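Local coordinates for peptidoglycan-recognition protein LC (Drosophila melanogaster, PDB 2F2L), which serves as a cell-surface receptor for bacterial peptidoglycan and activates the imd/Relish pathway of the insect humoral immune response, at residues Ser38-Ala41 with Ile42-Arg46; Gly104-Thr108 with Ile109-Ala113; Ser117-Arg120 with Leu121-Arg125; Gly130-Ala133 with Pro134-Phe138; Phe151-Asp154 with Ala155-Ser159. All blocks are in the same frame, centred on the assembly; numbering follows the deposited sequence. Where two conformers were deposited one is given.

The five contacts follow one another along a peptidoglycan-recognition domain built round a mixed beta sheet. Contact 1 begins helix 40-57, whose later residues bind the muropeptide. Contact 2 lies in the loop leading from strand 98-102 into helix 113-128, contact 3 within that helix, and contact 4 in the turn by which the chain passes from it to the edge strand 136-140. Contact 5 starts the short helix 154-158. Contacts 2 and 5 touch, their centres 8 Å apart, and so do contacts 3 and 4, at 12 Å. Contacts 1 and 4, centres 29 Å apart, lie on opposite sides of the chain's centre; only contact 1 meets the partner LCx chain, and it lies near the muropeptide.

Contact 1: Ser38-Ala41 with Ile42-Arg46; sequences STQA and ICVLR
The flat groups that meet here are backbone peptides: T39 and Q40 offer carbonyls, C43 and V44 offer N-H groups. C43 N meets T39 O at 2.9 Å almost head-on, along the C=O axis, while V44 N reaches Q40 O at the same length, 2.9 Å, tilted 21° from the carbonyl plane. I42 N also leans on T39 O, but this bond is bent and weak; the one from L45 N to A41 O is fairly straight but long, 3.3 Å, and also weak. T39 holds the N-cap position, where threonine is a common residue; with chi1 at 62° its OG1 sits between the backbone N and the carbonyl carbon and rests against CG1 of I42 at 3.5 Å. C43 turns SG beside its own backbone N, 3.4 Å from T39 O, and from there it bonds to C37. V44 lays CG2 against Q40 O at 3.4 Å, and V44 also packs on Y76. The small A41 lies where the partner chain comes close: S58 OG of the LCx chain bonds its carbonyl oxygen, and W59 of that chain packs on L45. The arrangement is the first turn of helix 40-57, with T39 at the N-cap position, tied by the C37-C43 disulfide familiar in peptidoglycan-recognition domains, with the muropeptide bound further along the helix.

Contact 2: Gly104-Thr108 with Ile109-Ala113; sequences GSFKT and IQPSA
F106 and P111 lie against each other at the inner side of a loop whose two halves meet by packing, with no hydrogen bond between them. The phenyl ring turns its CD1 edge to the chain: I109 O sits in the ring plane, 3.5 Å from CD1. The proline comes in out of the ring plane, obliquely: F106 CE1 lies 3.8 Å from P111 CA and F106 CD1 4.0 Å from P111 CD. The ring reaches this place because chi1 of -52° sets CG beside the backbone N of F106, anti to the carbonyl carbon. I109 O also lies 3.3 Å from F106 CA in a C-H...O contact, so one carbonyl touches both the backbone and the ring of the phenylalanine. A broad aromatic suits this buried position, and the rigid proline offers it a compact, apolar partner without an N-H. The side chain of I109 leaves in another direction: its CB passes S105 O at 4.0 Å and its side chain touches the sugar attached to N36. G104, with phi at 140°, adopts a backbone shape natural to glycine, and F106 CZ fills the space beside it. The loop connects strand 98-102 with helix 113-128, whose N-cap is S112. F106 is hydrogen-bonded through its backbone to A155 and packs on L156 of helix 154-158, while P111 packs on L156 and on L116 of helix 113-128.

Contact 3: Ser117-Arg120 with Leu121-Arg125; sequences SVTR and LLLER
L123 rises past T119 along one face of the helix, and its CB, CG and CD1 each meet the threonine. Its CB lies 3.5 Å from T119 O, and CG, set beside the backbone N by a chi1 of -67°, comes in to 3.2 Å from the same oxygen. CD1 then runs alongside the threonine, 4.0 Å from T119 CG2 and pointing the same way; CD1 also packs on Y136 and F138. The methyl of T119 suits this apolar row, while its OG1 is hydrogen-bonded to Y102 OH and Q115 O. This is the inner face of helix 113-128, which packs on the central sheet of the domain: L122 continues it onto F67, I69 and F100. Below the side chains the helical bonds run four residues back. L123 N meets T119 O at 3.0 Å, L122 N meets V118 O at 2.7 Å, and E124 N meets R120 O at 3.0 Å. On the exposed side L121 folds CD2 over S117 O at 3.2 Å, with chi2 of -30° well away from a staggered value. Long and polar, R120 extends outward there and touches a bound sugar.

Contact 4: Gly130-Ala133 with Pro134-Phe138; sequences GKIA and PSYRF
With chi1 at 67°, Y136 carries CG between its backbone N and carbonyl carbon, and with chi1 at -60° I132 holds CG2 anti to its own N; the two side chains meet at an oblique crossing. I132 CG2 touches Y136 CB at 3.4 Å and approaches the ring obliquely, 3.5 Å from Y136 CG. A133 O lies at the ring edge, in plane and 3.3 Å from Y136 CD2. The same oxygen accepts Y136 N at 3.0 Å, a weak bond bent to 126°, which closes a type I beta turn from A133 to Y136. P134 suits the second place of this turn because its ring already fixes a suitable phi, and its CD rests 3.8 Å from A133 CB, a methyl small enough to leave room. Earlier, G130 closes helix 113-128 with a Schellman motif, where positive phi favours glycine; the corner itself comes at P134 and S135, between strands 132-133 and 136-140. A133 bonds through its backbone to V24, and R137 to G25 and V27 of strand 24-31. I132 and Y136 both press on V127 of helix 113-128, while H165 near the C-terminus stacks on the tyrosine ring.

Contact 5: Phe151-Asp154 with Ala155-Ser159; sequences FKAD and ALYAS
A153 is the N-cap of the short helix 154-158, and Y157, one turn on, reaches back past it to the residues that lead in. A153 O takes Y157 N at 3.1 Å in a nearly straight bond (N-H...O 168°) and L156 N in a weak, bent one. The next helical bond brings A158 N to D154 O at 3.0 Å. The tyrosine side chain then adds its own link: chi1 of -54° places CG beside the backbone N, and the ring runs back past A153, whose O lies oblique to it, 3.1 Å from CD2, with CE2 3.7 Å from A153 CB. An alanine is small enough to lie beside the ring and still meet L156, CB to CB, at 4.0 Å. At the far end Y157 OH donates to F151 O at 2.6 Å, in the carbonyl plane, with that oxygen at the ring edge. At the other end of the helix S159 OG donates to A155 O at 2.8 Å. The A153 side chain cannot cap the helix, although D154 just after it brings a carboxylate that may interact favourably with the helix dipole. The short hydroxyl bond gives the buried Y157 OH a firm partner, and S141 OG gives it a second; together they hold the hydroxyl end in place and tie the helix start to the segment before it.

Contact 1: Ser38-Ala41 with Ile42-Arg46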
loop_
_atom_site.group_PDB
_atom_site.type_symbol
_atom_site.label_atom_id
_atom_site.label_comp_id
_atom_site.label_asym_id
_atom_site.label_seq_id
_atom_site.Cartn_x
_atom_site.Cartn_y
_atom_site.Cartn_z
ATOM N N SER A 38 -7.933 -15.129 -2.061
ATOM C CA SER A 38 -8.437 -16.113 -1.115
ATOM C C SER A 38 -7.628 -16.215 0.165
ATOM O O SER A 38 -7.935 -17.045 1.021
ATOM C CB SER A 38 -8.483 -17.477 -1.791
ATOM O OG SER A 38 -7.174 -17.912 -2.100
ATOM N N THR A 39 -6.584 -15.408 0.288
ATOM C CA THR A 39 -5.779 -15.356 1.496
ATOM C C THR A 39 -5.468 -13.900 1.806
ATOM O O THR A 39 -5.474 -13.070 0.912
ATOM C CB THR A 39 -4.458 -16.144 1.338
ATOM O OG1 THR A 39 -3.665 -15.569 0.285
ATOM C CG2 THR A 39 -4.744 -17.610 1.017
ATOM N N GLN A 40 -5.208 -13.597 3.073
ATOM C CA GLN A 40 -4.873 -12.229 3.487
ATOM C C GLN A 40 -3.711 -11.637 2.682
ATOM O O GLN A 40 -3.767 -10.494 2.272
ATOM C CB GLN A 40 -4.568 -12.163 4.987
ATOM C CG GLN A 40 -4.286 -10.750 5.482
ATOM C CD GLN A 40 -4.363 -10.623 6.988
ATOM O OE1 GLN A 40 -5.201 -11.240 7.629
ATOM N NE2 GLN A 40 -3.499 -9.800 7.556
ATOM N N ALA A 41 -2.670 -12.424 2.435
ATOM C CA ALA A 41 -1.501 -11.920 1.709
ATOM C C ALA A 41 -1.840 -11.445 0.286
ATOM O O ALA A 41 -1.322 -10.422 -0.187
ATOM C CB ALA A 41 -0.398 -12.983 1.671
ATOM N N ILE A 42 -2.706 -12.185 -0.402
ATOM C CA ILE A 42 -3.091 -11.800 -1.759
ATOM C C ILE A 42 -4.113 -10.667 -1.735
ATOM O O ILE A 42 -4.068 -9.775 -2.580
ATOM C CB ILE A 42 -3.616 -12.999 -2.567
ATOM C CG1 ILE A 42 -2.544 -14.102 -2.663
ATOM C CG2 ILE A 42 -4.085 -12.550 -3.950
ATOM C CD1 ILE A 42 -1.179 -13.655 -3.173
ATOM N N CYS A 43 -5.037 -10.693 -0.776
ATOM C CA CYS A 43 -5.990 -9.587 -0.626
ATOM C C CYS A 43 -5.272 -8.274 -0.360
ATOM O O CYS A 43 -5.637 -7.249 -0.924
ATOM C CB CYS A 43 -7.000 -9.862 0.482
ATOM S SG CYS A 43 -8.204 -11.185 0.102
ATOM N N VAL A 44 -4.258 -8.310 0.497
ATOM C CA VAL A 44 -3.442 -7.141 0.759
ATOM C C VAL A 44 -2.827 -6.601 -0.545
ATOM O O VAL A 44 -2.843 -5.401 -0.769
ATOM C CB VAL A 44 -2.349 -7.423 1.834
ATOM C CG1 VAL A 44 -1.183 -6.423 1.744
ATOM C CG2 VAL A 44 -2.964 -7.389 3.243
ATOM N N LEU A 45 -2.297 -7.494 -1.382
ATOM C CA LEU A 45 -1.784 -7.125 -2.706
ATOM C C LEU A 45 -2.862 -6.449 -3.532
ATOM O O LEU A 45 -2.639 -5.386 -4.140
ATOM C CB LEU A 45 -1.278 -8.364 -3.456
ATOM C CG LEU A 45 -0.572 -8.120 -4.794
ATOM C CD1 LEU A 45 0.646 -7.232 -4.603
ATOM C CD2 LEU A 45 -0.172 -9.441 -5.422
ATOM N N ARG A 46 -4.045 -7.055 -3.564
ATOM C CA ARG A 46 -5.143 -6.474 -4.333
ATOM C C ARG A 46 -5.498 -5.065 -3.852
ATOM O O ARG A 46 -5.662 -4.154 -4.674
ATOM C CB ARG A 46 -6.407 -7.348 -4.272
ATOM C CG ARG A 46 -6.236 -8.774 -4.756
ATOM C CD ARG A 46 -5.758 -8.899 -6.206
ATOM N NE ARG A 46 -5.615 -10.324 -6.520
ATOM C CZ ARG A 46 -4.671 -10.863 -7.289
ATOM N NH1 ARG A 46 -3.741 -10.121 -7.860
ATOM N NH2 ARG A 46 -4.650 -12.173 -7.457
#

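Contact 2: Gly104-Thr108 with Ile109-Ala113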
loop_
_atom_site.group_PDB
_atom_site.type_symbol
_atom_site.label_atom_id
_atom_site.label_comp_id
_atom_site.label_asym_id
_atom_site.label_seq_id
_atom_site.Cartn_x
_atom_site.Cartn_y
_atom_site.Cartn_z
ATOM N N GLY A 104 -12.660 -8.450 -6.512
ATOM C CA GLY A 104 -12.892 -9.405 -7.583
ATOM C C GLY A 104 -13.739 -8.807 -8.689
ATOM O O GLY A 104 -13.990 -7.611 -8.720
ATOM N N SER A 105 -14.177 -9.670 -9.594
ATOM C CA SER A 105 -15.068 -9.317 -10.692
ATOM C C SER A 105 -16.217 -10.325 -10.635
ATOM O O SER A 105 -15.960 -11.531 -10.577
ATOM C CB SER A 105 -14.326 -9.424 -12.024
ATOM O OG SER A 105 -15.109 -8.864 -13.075
ATOM N N PHE A 106 -17.463 -9.845 -10.618
ATOM C CA PHE A 106 -18.602 -10.707 -10.273
ATOM C C PHE A 106 -19.773 -10.608 -11.235
ATOM O O PHE A 106 -20.925 -10.592 -10.816
ATOM C CB PHE A 106 -19.087 -10.395 -8.863
ATOM C CG PHE A 106 -18.006 -10.416 -7.841
ATOM C CD1 PHE A 106 -17.646 -11.602 -7.218
ATOM C CD2 PHE A 106 -17.328 -9.247 -7.508
ATOM C CE1 PHE A 106 -16.630 -11.623 -6.270
ATOM C CE2 PHE A 106 -16.321 -9.261 -6.564
ATOM C CZ PHE A 106 -15.965 -10.445 -5.941
ATOM N N LYS A 107 -19.479 -10.553 -12.526
ATOM C CA LYS A 107 -20.532 -10.519 -13.522
ATOM C C LYS A 107 -21.192 -11.892 -13.590
ATOM O O LYS A 107 -22.415 -11.989 -13.560
ATOM C CB LYS A 107 -19.988 -10.067 -14.879
ATOM C CG LYS A 107 -19.326 -8.685 -14.812
ATOM C CD LYS A 107 -19.648 -7.809 -16.014
ATOM C CE LYS A 107 -18.723 -8.073 -17.187
ATOM N NZ LYS A 107 -17.371 -7.494 -16.983
ATOM N N THR A 108 -20.380 -12.945 -13.642
ATOM C CA THR A 108 -20.888 -14.317 -13.619
ATOM C C THR A 108 -20.412 -15.123 -12.412
ATOM O O THR A 108 -21.078 -16.059 -11.989
ATOM C CB THR A 108 -20.513 -15.082 -14.912
ATOM O OG1 THR A 108 -19.110 -14.961 -15.163
ATOM C CG2 THR A 108 -21.282 -14.528 -16.099
ATOM N N ILE A 109 -19.255 -14.770 -11.866
ATOM C CA ILE A 109 -18.704 -15.475 -10.719
ATOM C C ILE A 109 -19.336 -14.934 -9.438
ATOM O O ILE A 109 -19.474 -13.718 -9.274
ATOM C CB ILE A 109 -17.176 -15.307 -10.659
ATOM C CG1 ILE A 109 -16.538 -15.928 -11.909
ATOM C CG2 ILE A 109 -16.616 -15.931 -9.369
ATOM C CD1 ILE A 109 -15.093 -15.488 -12.156
ATOM N N GLN A 110 -19.723 -15.837 -8.541
ATOM C CA GLN A 110 -20.326 -15.445 -7.268
ATOM C C GLN A 110 -19.254 -15.111 -6.242
ATOM O O GLN A 110 -18.142 -15.651 -6.308
ATOM C CB GLN A 110 -21.209 -16.567 -6.726
ATOM C CG GLN A 110 -22.417 -16.847 -7.592
ATOM C CD GLN A 110 -23.267 -17.977 -7.060
ATOM O OE1 GLN A 110 -23.234 -19.093 -7.582
ATOM N NE2 GLN A 110 -24.035 -17.698 -6.014
ATOM N N PRO A 111 -19.573 -14.207 -5.296
ATOM C CA PRO A 111 -18.709 -14.017 -4.139
ATOM C C PRO A 111 -18.632 -15.283 -3.307
ATOM O O PRO A 111 -19.485 -16.164 -3.447
ATOM C CB PRO A 111 -19.412 -12.901 -3.348
ATOM C CG PRO A 111 -20.803 -12.882 -3.851
ATOM C CD PRO A 111 -20.725 -13.287 -5.271
ATOM N N SER A 112 -17.620 -15.389 -2.456
ATOM C CA SER A 112 -17.481 -16.578 -1.616
ATOM C C SER A 112 -18.469 -16.458 -0.457
ATOM O O SER A 112 -18.945 -15.372 -0.165
ATOM C CB SER A 112 -16.048 -16.702 -1.107
ATOM O OG SER A 112 -15.737 -15.651 -0.216
ATOM N N ALA A 113 -18.777 -17.568 0.208
ATOM C CA ALA A 113 -19.709 -17.547 1.341
ATOM C C ALA A 113 -19.164 -16.689 2.481
ATOM O O ALA A 113 -19.922 -16.120 3.266
ATOM C CB ALA A 113 -19.988 -18.966 1.830
#

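Contact 3: Ser117-Arg120 with Leu121-Arg125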
loop_
_atom_site.group_PDB
_atom_site.type_symbol
_atom_site.label_atom_id
_atom_site.label_comp_id
_atom_site.label_asym_id
_atom_site.label_seq_id
_atom_site.Cartn_x
_atom_site.Cartn_y
_atom_site.Cartn_z
ATOM N N SER A 117 -21.125 -13.655 4.369
ATOM C CA SER A 117 -21.361 -13.691 5.818
ATOM C C SER A 117 -20.724 -12.502 6.554
ATOM O O SER A 117 -21.332 -11.961 7.480
ATOM C CB SER A 117 -20.893 -15.008 6.424
ATOM O OG SER A 117 -19.574 -15.298 6.022
ATOM N N VAL A 118 -19.518 -12.084 6.160
ATOM C CA VAL A 118 -18.868 -10.968 6.868
ATOM C C VAL A 118 -19.556 -9.624 6.574
ATOM O O VAL A 118 -19.506 -8.700 7.397
ATOM C CB VAL A 118 -17.337 -10.876 6.606
ATOM C CG1 VAL A 118 -17.040 -10.286 5.246
ATOM C CG2 VAL A 118 -16.668 -10.051 7.708
ATOM N N THR A 119 -20.193 -9.523 5.410
ATOM C CA THR A 119 -21.039 -8.382 5.087
ATOM C C THR A 119 -22.150 -8.190 6.100
ATOM O O THR A 119 -22.450 -7.061 6.464
ATOM C CB THR A 119 -21.668 -8.536 3.697
ATOM O OG1 THR A 119 -20.636 -8.635 2.706
ATOM C CG2 THR A 119 -22.571 -7.373 3.373
ATOM N N ARG A 120 -22.775 -9.287 6.542
ATOM C CA ARG A 120 -23.795 -9.224 7.592
ATOM C C ARG A 120 -23.216 -8.663 8.899
ATOM O O ARG A 120 -23.807 -7.772 9.519
ATOM C CB ARG A 120 -24.380 -10.612 7.865
ATOM C CG ARG A 120 -25.141 -11.243 6.704
ATOM C CD ARG A 120 -25.674 -12.611 7.113
ATOM N NE ARG A 120 -26.694 -13.110 6.195
ATOM C CZ ARG A 120 -26.530 -14.093 5.303
ATOM N NH1 ARG A 120 -25.359 -14.729 5.165
ATOM N NH2 ARG A 120 -27.563 -14.457 4.541
ATOM N N LEU A 121 -22.072 -9.201 9.322
ATOM C CA LEU A 121 -21.410 -8.725 10.542
ATOM C C LEU A 121 -20.982 -7.260 10.387
ATOM O O LEU A 121 -21.104 -6.485 11.332
ATOM C CB LEU A 121 -20.188 -9.579 10.923
ATOM C CG LEU A 121 -20.315 -10.995 11.537
ATOM C CD1 LEU A 121 -21.593 -11.200 12.378
ATOM C CD2 LEU A 121 -20.227 -12.067 10.485
ATOM N N LEU A 122 -20.503 -6.891 9.196
ATOM C CA LEU A 122 -20.029 -5.519 8.941
ATOM C C LEU A 122 -21.175 -4.504 9.023
ATOM O O LEU A 122 -21.031 -3.463 9.663
ATOM C CB LEU A 122 -19.301 -5.399 7.582
ATOM C CG LEU A 122 -18.640 -4.039 7.317
ATOM C CD1 LEU A 122 -17.597 -3.709 8.396
ATOM C CD2 LEU A 122 -18.002 -3.996 5.935
ATOM N N LEU A 123 -22.301 -4.819 8.389
ATOM C CA LEU A 123 -23.515 -4.001 8.492
ATOM C C LEU A 123 -24.038 -3.874 9.937
ATOM O O LEU A 123 -24.417 -2.774 10.380
ATOM C CB LEU A 123 -24.615 -4.573 7.600
ATOM C CG LEU A 123 -24.405 -4.528 6.082
ATOM C CD1 LEU A 123 -25.401 -5.443 5.409
ATOM C CD2 LEU A 123 -24.526 -3.119 5.534
ATOM N N GLU A 124 -24.069 -4.995 10.661
ATOM C CA GLU A 124 -24.455 -4.982 12.064
ATOM C C GLU A 124 -23.533 -4.110 12.932
ATOM O O GLU A 124 -24.026 -3.344 13.781
ATOM C CB GLU A 124 -24.523 -6.408 12.639
ATOM C CG GLU A 124 -24.734 -6.444 14.167
ATOM C CD GLU A 124 -24.737 -7.853 14.766
ATOM O OE1 GLU A 124 -24.045 -8.749 14.219
ATOM O OE2 GLU A 124 -25.421 -8.052 15.798
ATOM N N ARG A 125 -22.221 -4.238 12.740
ATOM C CA ARG A 125 -21.252 -3.429 13.483
ATOM C C ARG A 125 -21.499 -1.933 13.237
ATOM O O ARG A 125 -21.468 -1.133 14.168
ATOM C CB ARG A 125 -19.816 -3.822 13.100
ATOM C CG ARG A 125 -18.714 -3.290 14.030
ATOM C CD ARG A 125 -18.871 -3.759 15.478
ATOM N NE ARG A 125 -19.050 -5.209 15.595
ATOM C CZ ARG A 125 -18.066 -6.101 15.715
ATOM N NH1 ARG A 125 -16.791 -5.720 15.730
ATOM N NH2 ARG A 125 -18.355 -7.394 15.820
#

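Contact 4: Gly130-Ala133 with Pro134-Phe138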
loop_
_atom_site.group_PDB
_atom_site.type_symbol
_atom_site.label_atom_id
_atom_site.label_comp_id
_atom_site.label_asym_id
_atom_site.label_seq_id
_atom_site.Cartn_x
_atom_site.Cartn_y
_atom_site.Cartn_z
ATOM N N GLY A 130 -23.396 3.496 15.439
ATOM C CA GLY A 130 -24.035 4.769 15.052
ATOM C C GLY A 130 -23.631 5.307 13.669
ATOM O O GLY A 130 -23.887 6.471 13.348
ATOM N N LYS A 131 -23.032 4.458 12.843
ATOM C CA LYS A 131 -22.567 4.849 11.502
ATOM C C LYS A 131 -23.633 4.611 10.434
ATOM O O LYS A 131 -23.688 5.318 9.413
ATOM C CB LYS A 131 -21.303 4.058 11.116
ATOM C CG LYS A 131 -20.225 3.997 12.200
ATOM C CD LYS A 131 -19.765 5.381 12.669
ATOM C CE LYS A 131 -18.525 5.288 13.592
ATOM N NZ LYS A 131 -18.141 6.618 14.132
ATOM N N ILE A 132 -24.453 3.582 10.657
ATOM C CA ILE A 132 -25.507 3.195 9.703
ATOM C C ILE A 132 -26.852 3.301 10.414
ATOM O O ILE A 132 -26.985 2.811 11.531
ATOM C CB ILE A 132 -25.271 1.760 9.183
ATOM C CG1 ILE A 132 -23.921 1.684 8.468
ATOM C CG2 ILE A 132 -26.388 1.337 8.242
ATOM C CD1 ILE A 132 -23.540 0.288 8.012
ATOM N N ALA A 133 -27.840 3.948 9.791
ATOM C CA ALA A 133 -29.166 4.085 10.411
ATOM C C ALA A 133 -29.821 2.694 10.503
ATOM O O ALA A 133 -29.671 1.902 9.569
ATOM C CB ALA A 133 -30.042 5.033 9.605
ATOM N N PRO A 134 -30.508 2.378 11.630
ATOM C CA PRO A 134 -31.189 1.075 11.718
ATOM C C PRO A 134 -32.059 0.741 10.498
ATOM O O PRO A 134 -32.169 -0.417 10.132
ATOM C CB PRO A 134 -32.051 1.192 12.989
ATOM C CG PRO A 134 -31.422 2.253 13.807
ATOM C CD PRO A 134 -30.654 3.166 12.870
ATOM N N SER A 135 -32.647 1.741 9.857
ATOM C CA SER A 135 -33.515 1.500 8.709
ATOM C C SER A 135 -32.797 1.708 7.387
ATOM O O SER A 135 -33.390 2.183 6.433
ATOM C CB SER A 135 -34.713 2.449 8.772
ATOM O OG SER A 135 -34.262 3.774 8.556
ATOM N N TYR A 136 -31.517 1.351 7.325
ATOM C CA TYR A 136 -30.720 1.581 6.113
ATOM C C TYR A 136 -31.218 0.773 4.922
ATOM O O TYR A 136 -31.795 -0.309 5.070
ATOM C CB TYR A 136 -29.248 1.225 6.333
ATOM C CG TYR A 136 -28.984 -0.254 6.550
ATOM C CD1 TYR A 136 -28.596 -1.076 5.499
ATOM C CD2 TYR A 136 -29.118 -0.833 7.816
ATOM C CE1 TYR A 136 -28.367 -2.431 5.694
ATOM C CE2 TYR A 136 -28.886 -2.184 8.019
ATOM C CZ TYR A 136 -28.513 -2.983 6.956
ATOM O OH TYR A 136 -28.264 -4.331 7.166
ATOM N N ARG A 137 -30.940 1.307 3.742
ATOM C CA ARG A 137 -31.046 0.579 2.501
ATOM C C ARG A 137 -29.641 0.124 2.044
ATOM O O ARG A 137 -28.674 0.902 2.076
ATOM C CB ARG A 137 -31.701 1.499 1.474
ATOM C CG ARG A 137 -31.578 1.062 0.052
ATOM C CD ARG A 137 -32.216 2.108 -0.872
ATOM N NE ARG A 137 -32.102 1.713 -2.273
ATOM C CZ ARG A 137 -32.262 2.520 -3.313
ATOM N NH1 ARG A 137 -32.509 3.816 -3.137
ATOM N NH2 ARG A 137 -32.141 2.016 -4.539
ATOM N N PHE A 138 -29.535 -1.144 1.646
ATOM C CA PHE A 138 -28.317 -1.710 1.046
ATOM C C PHE A 138 -28.659 -1.930 -0.429
ATOM O O PHE A 138 -29.679 -2.556 -0.751
ATOM C CB PHE A 138 -27.963 -3.015 1.771
ATOM C CG PHE A 138 -26.642 -3.658 1.363
ATOM C CD1 PHE A 138 -25.561 -2.911 0.901
ATOM C CD2 PHE A 138 -26.478 -5.030 1.506
ATOM C CE1 PHE A 138 -24.362 -3.526 0.544
ATOM C CE2 PHE A 138 -25.276 -5.657 1.149
ATOM C CZ PHE A 138 -24.210 -4.897 0.679
#

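Contact 5: Phe151-Asp154 with Ala155-Ser159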
loop_
_atom_site.group_PDB
_atom_site.type_symbol
_atom_site.label_atom_id
_atom_site.label_comp_id
_atom_site.label_asym_id
_atom_site.label_seq_id
_atom_site.Cartn_x
_atom_site.Cartn_y
_atom_site.Cartn_z
ATOM N N PHE A 151 -19.770 -0.659 -12.864
ATOM C CA PHE A 151 -20.587 -1.016 -11.695
ATOM C C PHE A 151 -21.311 -2.359 -11.847
ATOM O O PHE A 151 -21.903 -2.851 -10.876
ATOM C CB PHE A 151 -21.630 0.077 -11.407
ATOM C CG PHE A 151 -21.058 1.381 -10.886
ATOM C CD1 PHE A 151 -19.793 1.458 -10.312
ATOM C CD2 PHE A 151 -21.836 2.535 -10.920
ATOM C CE1 PHE A 151 -19.310 2.660 -9.823
ATOM C CE2 PHE A 151 -21.349 3.737 -10.431
ATOM C CZ PHE A 151 -20.096 3.796 -9.875
ATOM N N LYS A 152 -21.269 -2.944 -13.051
ATOM C CA LYS A 152 -22.001 -4.175 -13.334
ATOM C C LYS A 152 -21.346 -5.371 -12.642
ATOM O O LYS A 152 -20.135 -5.577 -12.736
ATOM C CB LYS A 152 -22.143 -4.437 -14.858
ATOM C CG LYS A 152 -23.105 -3.487 -15.631
ATOM C CD LYS A 152 -24.476 -3.305 -14.926
ATOM C CE LYS A 152 -25.527 -2.583 -15.787
ATOM N NZ LYS A 152 -26.911 -2.572 -15.140
ATOM N N ALA A 153 -22.175 -6.154 -11.953
ATOM C CA ALA A 153 -21.735 -7.319 -11.206
ATOM C C ALA A 153 -22.952 -8.142 -10.808
ATOM O O ALA A 153 -23.253 -8.290 -9.631
ATOM C CB ALA A 153 -20.957 -6.894 -9.973
ATOM N N ASP A 154 -23.640 -8.675 -11.814
ATOM C CA ASP A 154 -24.904 -9.400 -11.628
ATOM C C ASP A 154 -24.820 -10.491 -10.557
ATOM O O ASP A 154 -25.727 -10.626 -9.742
ATOM C CB ASP A 154 -25.362 -10.022 -12.957
ATOM C CG ASP A 154 -25.961 -9.002 -13.919
ATOM O OD1 ASP A 154 -25.984 -7.799 -13.590
ATOM O OD2 ASP A 154 -26.433 -9.412 -15.013
ATOM N N ALA A 155 -23.731 -11.258 -10.542
ATOM C CA ALA A 155 -23.629 -12.391 -9.621
ATOM C C ALA A 155 -23.415 -11.948 -8.174
ATOM O O ALA A 155 -23.869 -12.609 -7.241
ATOM C CB ALA A 155 -22.553 -13.354 -10.068
ATOM N N LEU A 156 -22.735 -10.825 -7.981
ATOM C CA LEU A 156 -22.579 -10.247 -6.646
ATOM C C LEU A 156 -23.937 -9.795 -6.111
ATOM O O LEU A 156 -24.344 -10.200 -5.016
ATOM C CB LEU A 156 -21.599 -9.057 -6.676
ATOM C CG LEU A 156 -21.472 -8.201 -5.413
ATOM C CD1 LEU A 156 -20.909 -9.015 -4.260
ATOM C CD2 LEU A 156 -20.614 -6.977 -5.675
ATOM N N TYR A 157 -24.642 -8.981 -6.894
ATOM C CA TYR A 157 -25.876 -8.352 -6.412
ATOM C C TYR A 157 -27.013 -9.355 -6.199
ATOM O O TYR A 157 -27.818 -9.184 -5.291
ATOM C CB TYR A 157 -26.326 -7.245 -7.363
ATOM C CG TYR A 157 -25.248 -6.212 -7.626
ATOM C CD1 TYR A 157 -24.525 -5.647 -6.576
ATOM C CD2 TYR A 157 -24.958 -5.790 -8.924
ATOM C CE1 TYR A 157 -23.554 -4.691 -6.807
ATOM C CE2 TYR A 157 -23.967 -4.842 -9.165
ATOM C CZ TYR A 157 -23.273 -4.301 -8.102
ATOM O OH TYR A 157 -22.290 -3.357 -8.321
ATOM N N ALA A 158 -27.048 -10.400 -7.026
ATOM C CA ALA A 158 -28.023 -11.490 -6.886
ATOM C C ALA A 158 -27.889 -12.208 -5.544
ATOM O O ALA A 158 -28.870 -12.719 -5.012
ATOM C CB ALA A 158 -27.866 -12.486 -8.030
ATOM N N SER A 159 -26.671 -12.218 -4.996
ATOM C CA SER A 159 -26.394 -12.842 -3.697
ATOM C C SER A 159 -27.041 -12.119 -2.506
ATOM O O SER A 159 -27.222 -12.720 -1.444
ATOM C CB SER A 159 -24.875 -12.954 -3.482
ATOM O OG SER A 159 -24.247 -13.524 -4.630
#